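Local structure of enoyl-CoA hydratase subunit I (Geobacillus kaustophilus, 2PBP) at the interface of chains A and B. The protein catalyses the reversible hydration of enoyl-CoA thioesters to 3-hydroxyacyl-CoA, a step of beta-oxidation. Sequence-based numbering; all coordinates share one arbitrary frame. Chains: chain A/B, Enoyl-CoA hydratase subunit I.

The interface of chains A and B. Residues chain A 115, 117-120, 150, 175-176, 178, 212, 216; chain B 153-155, 157-158, 161.
Two bends, at chi2 (-77°) and chi4 (-70°), on either side of an extended chi3, carry B:Lys154 from the first turn of helix 153-162 deep into chain A, with its CG anti to its own carbonyl carbon. The result illustrates how a buried ammonium group can be satisfied by main-chain oxygens. NZ donates to A:Cys117 O at 2.9 Å, lying nearly along the C=O axis (169°), and to A:Leu115 O at 3.0 Å, where it sits above the carbonyl plane. A:Leu115 closes helix 109-115, so the negative end of that helix may further stabilise the lysine charge. A water 2.8 Å from NZ links it to A:Asp118 O, adding a third polar contact. The aliphatic stem is packed too: A:Ile120 CD1 meets CE obliquely, while A:Leu150 crosses the chain near CG at about a right angle.

Around this plug the helix lies against apolar surface. B:Pro153 sets CB against A:Val212 CG1 and A:Val216 CG2, and CD against A:Leu150 CD2. B:Leu157 divides its branches, CD2 pressing tightly on A:Val212 CG2 at 3.5 Å and CD1 reaching A:Asp118 CB. The indole of B:Trp161 turns its CH2 corner to A:Asp118 CB, and the carboxylate stands almost perpendicular to the ring, with OD2 at the ring edge. A:Leu119 runs antiparallel alongside the indole, its CD1 methyl against CE3 and CZ3.

At the other border, a second water joins B:Arg155 N to A:Gly175 O, while A:Gly175 CA rests over the rim of the guanidinium. A:Asn178 and B:Glu158 meet tip to tip, but as modelled A:Asn178 OD1 lies 3.0 Å from both B:Glu158 OE1 and B:Lys154 O, all acceptors; a reversed amide is likely, its NH2 then able to donate to both.

This lysine-in-socket patch joins two copies of a crotonase-fold hydratase through dissimilar surfaces, a heterologous contact consistent with the cyclic trimers of this family, and may fix the register of neighbouring subunits.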
ATOM      1  N   LEU A 115       9.695   2.202  13.540  1.00  6.19           N
ATOM      2  CA  LEU A 115       9.177   1.335  12.488  1.00  5.36           C
ATOM      3  C   LEU A 115       7.876   0.643  12.903  1.00  6.70           C
ATOM      4  O   LEU A 115       7.074   0.259  12.051  1.00  6.63           O
ATOM      5  CB  LEU A 115      10.233   0.292  12.095  1.00  6.34           C
ATOM      6  CG  LEU A 115      11.482   0.842  11.389  1.00  4.88           C
ATOM      7  CD1 LEU A 115      12.535  -0.245  11.277  1.00  6.51           C
ATOM      8  CD2 LEU A 115      11.109   1.375  10.006  1.00  6.32           C
ATOM      9  N   CYS A 117       5.495   2.069  14.366  1.00  5.49           N
ATOM     10  CA  CYS A 117       4.403   3.022  14.211  1.00  6.44           C
ATOM     11  C   CYS A 117       3.897   2.977  12.772  1.00  5.76           C
ATOM     12  O   CYS A 117       4.557   2.416  11.899  1.00  6.26           O
ATOM     13  CB  CYS A 117       4.876   4.432  14.574  1.00  2.85           C
ATOM     14  SG  CYS A 117       5.285   4.596  16.338  1.00  6.80           S
ATOM     15  N   ASP A 118       2.728   3.560  12.527  1.00  4.19           N
ATOM     16  CA  ASP A 118       2.135   3.552  11.188  1.00  5.16           C
ATOM     17  C   ASP A 118       2.678   4.618  10.250  1.00  6.83           C
ATOM     18  O   ASP A 118       2.759   4.406   9.037  1.00  7.17           O
ATOM     19  CB  ASP A 118       0.621   3.704  11.298  1.00  6.04           C
ATOM     20  CG  ASP A 118       0.010   2.676  12.218  1.00  5.87           C
ATOM     21  OD1 ASP A 118       0.251   1.471  11.991  1.00  6.33           O
ATOM     22  OD2 ASP A 118      -0.701   3.071  13.168  1.00  8.04           O
ATOM     23  N   LEU A 119       3.017   5.770  10.814  1.00  5.32           N
ATOM     24  CA  LEU A 119       3.564   6.883  10.050  1.00  5.62           C
ATOM     25  C   LEU A 119       4.700   7.457  10.867  1.00  6.09           C
ATOM     26  O   LEU A 119       4.679   7.396  12.100  1.00  4.87           O
ATOM     27  CB  LEU A 119       2.518   7.982   9.843  1.00  3.78           C
ATOM     28  CG  LEU A 119       1.200   7.657   9.140  1.00  4.98           C
ATOM     29  CD1 LEU A 119       0.304   8.882   9.161  1.00  6.12           C
ATOM     30  CD2 LEU A 119       1.469   7.212   7.712  1.00  6.07           C
ATOM     31  N   ILE A 120       5.688   8.026  10.185  1.00  5.11           N
ATOM     32  CA  ILE A 120       6.819   8.625  10.878  1.00  6.36           C
ATOM     33  C   ILE A 120       7.057  10.052  10.384  1.00  7.21           C
ATOM     34  O   ILE A 120       7.249  10.275   9.192  1.00  8.05           O
ATOM     35  CB  ILE A 120       8.120   7.820  10.653  1.00  4.99           C
ATOM     36  CG1 ILE A 120       7.952   6.377  11.139  1.00  5.10           C
ATOM     37  CG2 ILE A 120       9.278   8.498  11.377  1.00  7.95           C
ATOM     38  CD1 ILE A 120       9.026   5.406  10.654  1.00 13.93           C
ATOM     39  N   LEU A 150      10.381  -2.808   3.745  1.00  7.97           N
ATOM     40  CA  LEU A 150      10.252  -1.442   3.257  1.00  8.68           C
ATOM     41  C   LEU A 150      11.191  -1.048   2.121  1.00  8.14           C
ATOM     42  O   LEU A 150      10.771  -0.372   1.183  1.00  8.22           O
ATOM     43  CB  LEU A 150      10.434  -0.447   4.406  1.00  7.53           C
ATOM     44  CG  LEU A 150       9.296  -0.344   5.425  1.00  7.67           C
ATOM     45  CD1 LEU A 150       9.735   0.526   6.593  1.00  9.40           C
ATOM     46  CD2 LEU A 150       8.061   0.246   4.752  1.00  8.58           C
ATOM     47  N   GLY A 175      10.971   5.876   1.569  1.00 14.32           N
ATOM     48  CA  GLY A 175       9.600   5.563   1.928  1.00 15.16           C
ATOM     49  C   GLY A 175       9.424   5.082   3.355  1.00 13.77           C
ATOM     50  O   GLY A 175       8.388   4.515   3.707  1.00 14.24           O
ATOM     51  N   ILE A 176      10.449   5.292   4.177  1.00 11.06           N
ATOM     52  CA  ILE A 176      10.392   4.896   5.579  1.00  8.19           C
ATOM     53  C   ILE A 176       9.762   6.035   6.383  1.00  9.12           C
ATOM     54  O   ILE A 176       8.916   5.803   7.250  1.00  9.28           O
ATOM     55  CB  ILE A 176      11.801   4.608   6.130  1.00  6.62           C
ATOM     56  CG1 ILE A 176      12.434   3.454   5.346  1.00  6.29           C
ATOM     57  CG2 ILE A 176      11.718   4.279   7.617  1.00  5.73           C
ATOM     58  CD1 ILE A 176      13.937   3.284   5.554  1.00 13.93           C
ATOM     59  N   ASN A 178       7.576   9.616   6.401  1.00 11.59           N
ATOM     60  CA  ASN A 178       6.541  10.288   5.619  1.00 12.98           C
ATOM     61  C   ASN A 178       6.863  11.745   5.291  1.00 14.33           C
ATOM     62  O   ASN A 178       6.539  12.230   4.203  1.00 14.33           O
ATOM     63  CB  ASN A 178       5.202  10.181   6.349  1.00 13.20           C
ATOM     64  CG  ASN A 178       4.669   8.750   6.377  1.00 15.42           C
ATOM     65  OD1 ASN A 178       4.089   8.269   5.402  1.00 16.29           O
ATOM     66  ND2 ASN A 178       4.881   8.062   7.490  1.00 14.22           N
ATOM     67  N   VAL A 212      -4.189  -3.074   5.650  1.00  5.43           N
ATOM     68  CA  VAL A 212      -2.826  -2.804   5.217  1.00  6.04           C
ATOM     69  C   VAL A 212      -1.846  -3.764   5.888  1.00  8.09           C
ATOM     70  O   VAL A 212      -0.874  -4.198   5.270  1.00  8.57           O
ATOM     71  CB  VAL A 212      -2.421  -1.343   5.525  1.00  2.66           C
ATOM     72  CG1 VAL A 212      -0.930  -1.143   5.281  1.00  5.71           C
ATOM     73  CG2 VAL A 212      -3.223  -0.399   4.646  1.00  3.70           C
ATOM     74  N   VAL A 216       0.812  -6.521   3.761  1.00  9.68           N
ATOM     75  CA  VAL A 216       2.254  -6.683   3.897  1.00 12.83           C
ATOM     76  C   VAL A 216       2.663  -8.157   3.915  1.00 15.22           C
ATOM     77  O   VAL A 216       3.744  -8.510   3.439  1.00 18.10           O
ATOM     78  CB  VAL A 216       2.766  -6.009   5.200  1.00 13.24           C
ATOM     79  CG1 VAL A 216       4.239  -6.319   5.411  1.00 16.34           C
ATOM     80  CG2 VAL A 216       2.558  -4.500   5.124  1.00 14.50           C
TER
ATOM     81  N   PRO B 153       3.655  -0.014   3.545  1.00  7.00           N
ATOM     82  CA  PRO B 153       2.614   0.426   4.483  1.00  6.89           C
ATOM     83  C   PRO B 153       2.713   1.865   4.992  1.00  7.29           C
ATOM     84  O   PRO B 153       1.689   2.506   5.243  1.00  5.82           O
ATOM     85  CB  PRO B 153       2.724  -0.592   5.613  1.00  7.94           C
ATOM     86  CG  PRO B 153       4.188  -0.888   5.637  1.00  9.49           C
ATOM     87  CD  PRO B 153       4.513  -1.040   4.163  1.00  7.43           C
ATOM     88  N   LYS B 154       3.933   2.368   5.156  1.00  7.68           N
ATOM     89  CA  LYS B 154       4.131   3.733   5.649  1.00  8.73           C
ATOM     90  C   LYS B 154       3.510   4.759   4.697  1.00  9.46           C
ATOM     91  O   LYS B 154       2.740   5.632   5.110  1.00  8.39           O
ATOM     92  CB  LYS B 154       5.629   4.023   5.826  1.00  8.34           C
ATOM     93  CG  LYS B 154       6.312   3.215   6.935  1.00  7.48           C
ATOM     94  CD  LYS B 154       5.992   3.774   8.318  1.00  9.23           C
ATOM     95  CE  LYS B 154       6.647   2.964   9.431  1.00  6.35           C
ATOM     96  NZ  LYS B 154       6.031   1.610   9.596  1.00  5.31           N
ATOM     97  N   ARG B 155       3.838   4.654   3.415  1.00  6.92           N
ATOM     98  CA  ARG B 155       3.293   5.585   2.442  1.00  6.77           C
ATOM     99  C   ARG B 155       1.834   5.273   2.114  1.00  5.64           C
ATOM    100  O   ARG B 155       1.020   6.181   1.948  1.00  5.87           O
ATOM    101  CB  ARG B 155       4.162   5.584   1.177  1.00  6.78           C
ATOM    102  CG  ARG B 155       5.534   6.213   1.411  1.00 10.25           C
ATOM    103  CD  ARG B 155       6.406   6.227   0.168  1.00 13.51           C
ATOM    104  NE  ARG B 155       6.750   4.876  -0.257  1.00 13.38           N
ATOM    105  CZ  ARG B 155       7.810   4.570  -0.996  1.00 15.57           C
ATOM    106  NH1 ARG B 155       8.639   5.525  -1.394  1.00 15.38           N
ATOM    107  NH2 ARG B 155       8.041   3.308  -1.332  1.00 14.96           N
ATOM    108  N   LEU B 157      -0.603   4.021   4.015  1.00  7.20           N
ATOM    109  CA  LEU B 157      -1.536   4.501   5.033  1.00  7.84           C
ATOM    110  C   LEU B 157      -1.768   6.002   4.940  1.00  7.71           C
ATOM    111  O   LEU B 157      -2.861   6.487   5.231  1.00  6.97           O
ATOM    112  CB  LEU B 157      -1.049   4.114   6.431  1.00  7.08           C
ATOM    113  CG  LEU B 157      -1.242   2.626   6.757  1.00  6.12           C
ATOM    114  CD1 LEU B 157      -0.591   2.292   8.090  1.00  8.21           C
ATOM    115  CD2 LEU B 157      -2.738   2.303   6.783  1.00  6.24           C
ATOM    116  N   GLU B 158      -0.744   6.736   4.522  1.00  8.37           N
ATOM    117  CA  GLU B 158      -0.867   8.178   4.373  1.00  8.97           C
ATOM    118  C   GLU B 158      -1.984   8.461   3.361  1.00  9.44           C
ATOM    119  O   GLU B 158      -2.915   9.222   3.633  1.00  8.94           O
ATOM    120  CB  GLU B 158       0.458   8.767   3.872  1.00 11.22           C
ATOM    121  CG  GLU B 158       0.541  10.283   3.929  1.00 16.06           C
ATOM    122  CD  GLU B 158       1.816  10.821   3.299  1.00 18.01           C
ATOM    123  OE1 GLU B 158       2.904  10.289   3.599  1.00 20.02           O
ATOM    124  OE2 GLU B 158       1.732  11.780   2.504  1.00 25.96           O
ATOM    125  N   TRP B 161      -5.574   6.777   4.542  1.00  5.98           N
ATOM    126  CA  TRP B 161      -6.196   7.445   5.687  1.00  5.31           C
ATOM    127  C   TRP B 161      -6.691   8.865   5.398  1.00  7.69           C
ATOM    128  O   TRP B 161      -7.684   9.305   5.978  1.00  7.05           O
ATOM    129  CB  TRP B 161      -5.221   7.503   6.864  1.00  3.29           C
ATOM    130  CG  TRP B 161      -5.100   6.238   7.670  1.00  6.05           C
ATOM    131  CD1 TRP B 161      -5.905   5.132   7.609  1.00  5.46           C
ATOM    132  CD2 TRP B 161      -4.158   5.992   8.716  1.00  6.35           C
ATOM    133  NE1 TRP B 161      -5.522   4.214   8.560  1.00  5.71           N
ATOM    134  CE2 TRP B 161      -4.451   4.717   9.256  1.00  6.80           C
ATOM    135  CE3 TRP B 161      -3.094   6.726   9.259  1.00  5.81           C
ATOM    136  CZ2 TRP B 161      -3.718   4.161  10.308  1.00  6.94           C
ATOM    137  CZ3 TRP B 161      -2.364   6.175  10.305  1.00  5.71           C
ATOM    138  CH2 TRP B 161      -2.682   4.902  10.820  1.00  4.10           C
TER
HETATM  139  O   HOH W   1       6.057   2.714   2.761  1.00  6.13           O
HETATM  140  O   HOH W   2       3.451   1.620   8.449  1.00 10.71           O